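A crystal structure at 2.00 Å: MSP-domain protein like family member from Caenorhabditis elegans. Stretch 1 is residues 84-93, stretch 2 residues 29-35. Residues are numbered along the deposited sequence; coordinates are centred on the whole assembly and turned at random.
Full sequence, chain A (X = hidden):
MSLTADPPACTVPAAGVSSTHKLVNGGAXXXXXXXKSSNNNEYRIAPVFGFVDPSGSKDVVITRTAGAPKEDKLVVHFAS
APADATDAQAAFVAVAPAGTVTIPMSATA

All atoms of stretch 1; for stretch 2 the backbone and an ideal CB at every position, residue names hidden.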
# COMPACT_ATOMS: atom_id res chain seq x y z
N ASP A 84 -19.82 9.09 -2.89
CA ASP A 84 -20.00 7.99 -3.83
C ASP A 84 -18.83 7.81 -4.80
O ASP A 84 -19.05 7.49 -5.96
CB ASP A 84 -21.27 8.22 -4.65
CG ASP A 84 -22.52 7.79 -3.93
OD1 ASP A 84 -23.55 8.48 -4.07
OD2 ASP A 84 -22.50 6.75 -3.23
N ALA A 85 -17.61 8.00 -4.32
CA ALA A 85 -16.44 7.85 -5.18
C ALA A 85 -16.38 6.47 -5.83
O ALA A 85 -16.62 5.46 -5.16
CB ALA A 85 -15.17 8.10 -4.37
N THR A 86 -16.08 6.43 -7.12
CA THR A 86 -15.98 5.16 -7.85
C THR A 86 -14.53 4.84 -8.19
O THR A 86 -14.20 3.71 -8.53
CB THR A 86 -16.82 5.17 -9.14
OG1 THR A 86 -16.59 6.38 -9.86
CG2 THR A 86 -18.29 5.03 -8.80
N ASP A 87 -13.66 5.85 -8.13
CA ASP A 87 -12.24 5.61 -8.37
C ASP A 87 -11.43 6.50 -7.44
O ASP A 87 -11.50 7.73 -7.48
CB ASP A 87 -11.86 5.83 -9.84
CG ASP A 87 -11.89 7.27 -10.23
OD1 ASP A 87 -12.95 7.91 -10.06
OD2 ASP A 87 -10.85 7.76 -10.72
N ALA A 88 -10.68 5.82 -6.57
CA ALA A 88 -9.85 6.44 -5.54
C ALA A 88 -8.92 7.56 -5.96
O ALA A 88 -8.82 8.58 -5.27
CB ALA A 88 -9.05 5.35 -4.83
N GLN A 89 -8.22 7.40 -7.08
CA GLN A 89 -7.29 8.43 -7.50
C GLN A 89 -8.02 9.73 -7.77
O GLN A 89 -7.57 10.80 -7.36
CB GLN A 89 -6.51 7.99 -8.74
CG GLN A 89 -5.31 8.88 -9.03
CD GLN A 89 -4.37 8.30 -10.06
OE1 GLN A 89 -3.31 8.86 -10.34
NE2 GLN A 89 -4.75 7.16 -10.63
N ALA A 90 -9.15 9.64 -8.46
CA ALA A 90 -9.94 10.81 -8.77
C ALA A 90 -10.40 11.47 -7.48
O ALA A 90 -10.30 12.69 -7.32
CB ALA A 90 -11.14 10.42 -9.61
N ALA A 91 -10.89 10.65 -6.55
CA ALA A 91 -11.38 11.15 -5.27
C ALA A 91 -10.27 11.65 -4.34
O ALA A 91 -10.47 12.61 -3.60
CB ALA A 91 -12.20 10.07 -4.57
N PHE A 92 -9.12 10.99 -4.38
CA PHE A 92 -7.99 11.38 -3.54
C PHE A 92 -7.55 12.80 -3.87
O PHE A 92 -6.81 13.44 -3.12
CB PHE A 92 -6.83 10.41 -3.74
CG PHE A 92 -6.11 10.06 -2.47
CD1 PHE A 92 -5.17 10.93 -1.93
CD2 PHE A 92 -6.40 8.88 -1.80
CE1 PHE A 92 -4.52 10.62 -0.73
CE2 PHE A 92 -5.76 8.56 -0.61
CZ PHE A 92 -4.82 9.43 -0.07
N VAL A 93 -8.01 13.28 -5.02
CA VAL A 93 -7.68 14.61 -5.49
C VAL A 93 -8.25 15.73 -4.61
O VAL A 93 -7.74 16.85 -4.61
CB VAL A 93 -8.18 14.80 -6.94
CG1 VAL A 93 -7.95 16.21 -7.40
CG2 VAL A 93 -7.49 13.81 -7.85
N UNK A 29 -16.65 2.36 7.83
CA UNK A 29 -16.78 3.21 6.65
C UNK A 29 -15.74 2.81 5.61
O UNK A 29 -14.70 2.27 5.95
CB UNK A 29 -16.63 4.69 7.02
N UNK A 30 -16.04 3.07 4.34
CA UNK A 30 -15.11 2.74 3.27
C UNK A 30 -13.90 3.65 3.40
O UNK A 30 -14.02 4.80 3.81
CB UNK A 30 -15.76 2.88 1.89
N UNK A 31 -12.73 3.13 3.06
CA UNK A 31 -11.53 3.95 3.12
C UNK A 31 -10.90 4.06 1.74
O UNK A 31 -11.03 3.15 0.91
CB UNK A 31 -10.53 3.37 4.12
N UNK A 32 -10.25 5.19 1.49
CA UNK A 32 -9.56 5.43 0.23
C UNK A 32 -8.09 5.46 0.64
O UNK A 32 -7.76 5.93 1.73
CB UNK A 32 -10.01 6.71 -0.47
N UNK A 33 -7.20 4.95 -0.22
CA UNK A 33 -5.78 4.95 0.11
C UNK A 33 -4.91 5.26 -1.11
O UNK A 33 -5.34 5.09 -2.25
CB UNK A 33 -5.38 3.60 0.70
N UNK A 34 -3.70 5.74 -0.83
CA UNK A 34 -2.70 6.06 -1.85
C UNK A 34 -1.36 5.57 -1.32
O UNK A 34 -0.99 5.85 -0.18
CB UNK A 34 -2.67 7.56 -2.17
N UNK A 35 -0.61 4.86 -2.16
CA UNK A 35 0.66 4.31 -1.71
C UNK A 35 1.89 4.93 -2.34
O UNK A 35 1.95 5.10 -3.55
CB UNK A 35 0.68 2.80 -1.98

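The short helix beginning at A88 crosses the strand that begins at position 31 almost at a right angle (92° between their directions), with the axes 8.4 Å apart at their closest. No hydrogen bond links the two stretches.

At position 29, nothing of stretch 1 lies within 5.5 Å of the ideal CB, and many side chains would be tolerated. The residue is E29, which makes no contact with stretch 1.

Position 30 has its CA-to-CB bond toward stretch 1, yet again nothing lies within 5.5 Å of the ideal CB. Only a long side chain could cover the gap, and the carbonyl oxygen of A85 and the carboxylate of D84 would favour a polar or positively charged end. K30 fits: a side chain that is t at chi1, chi2 and chi4 but bends at chi3 (m) brings NZ to 4.5 Å from A85 O, too far for a hydrogen bond but a favourable approach for a positive charge.

Position 31 begins the strand with its side chain out of reach of stretch 1, which leaves its identity open apart from the extended backbone, congenial to beta-branched residues. It is I31.

At position 32 the CA lies 5.9 Å from A88 CA, the closest register point. The CB points toward the helix, with the ideal CB 4.4 Å from F92 CD2 and 4.7 Å from A88 CB. The space between these two apolar groups suits a small or medium aliphatic side chain; valine, isoleucine or perhaps alanine could be considered, and the extended phi/psi of -112/144 favours beta-branching. The residue is V32. Its CG2 reaches both neighbours, 3.5 Å from A88 CB and 3.5 Å from F92 CD2, meeting the F92 ring at its edge.

At position 33 the CB points away, in keeping with strand alternation, so stretch 1 admits a wide range of side chains, large ones included. The residue is F33, whose backbone is touched: F92 CE2 lies 3.4 Å from F33 C.

Position 34 turns toward stretch 1 again, its ideal CB 3.5 Å from F92 CZ. A methylene here would cover the aromatic face, a role open to leucine, methionine, glutamine, arginine or lysine, provided the rest of the chain leads off the ring. The residue is K34. Its CB sits 3.7 Å from the F92 ring centroid, 18° off the normal, in a CH-pi contact, while the end of its chain leads away.

Position 35 is out of reach; its extended backbone suits beta-branched residues, and it is I35.

Stretch 2, residues 29-35: EKIVFKI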
# COMPACT_ATOMS: atom_id res chain seq x y z
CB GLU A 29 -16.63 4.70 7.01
CG GLU A 29 -15.24 5.13 7.48
CD GLU A 29 -15.14 6.63 7.75
OE1 GLU A 29 -15.61 7.42 6.91
OE2 GLU A 29 -14.59 7.01 8.80
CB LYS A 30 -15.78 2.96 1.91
CG LYS A 30 -14.92 2.60 0.70
CD LYS A 30 -15.65 2.92 -0.61
CE LYS A 30 -16.97 2.18 -0.72
NZ LYS A 30 -17.78 2.60 -1.90
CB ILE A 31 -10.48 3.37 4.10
CG1 ILE A 31 -10.09 1.96 3.66
CG2 ILE A 31 -11.03 3.38 5.52
CD1 ILE A 31 -9.16 1.24 4.63
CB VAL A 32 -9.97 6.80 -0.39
CG1 VAL A 32 -9.53 7.94 0.52
CG2 VAL A 32 -9.36 6.95 -1.77
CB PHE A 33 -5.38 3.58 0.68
CG PHE A 33 -5.41 2.46 -0.32
CD1 PHE A 33 -4.37 2.28 -1.23
CD2 PHE A 33 -6.49 1.58 -0.36
CE1 PHE A 33 -4.40 1.24 -2.16
CE2 PHE A 33 -6.52 0.53 -1.29
CZ PHE A 33 -5.48 0.37 -2.19
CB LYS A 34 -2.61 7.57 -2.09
CG LYS A 34 -1.55 7.92 -3.13
CD LYS A 34 -1.37 9.42 -3.30
CE LYS A 34 -0.47 9.71 -4.50
NZ LYS A 34 0.82 8.96 -4.44
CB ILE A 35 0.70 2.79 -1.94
CG1 ILE A 35 -0.54 2.15 -1.31
CG2 ILE A 35 1.97 2.20 -1.35
CD1 ILE A 35 -0.60 0.64 -1.42
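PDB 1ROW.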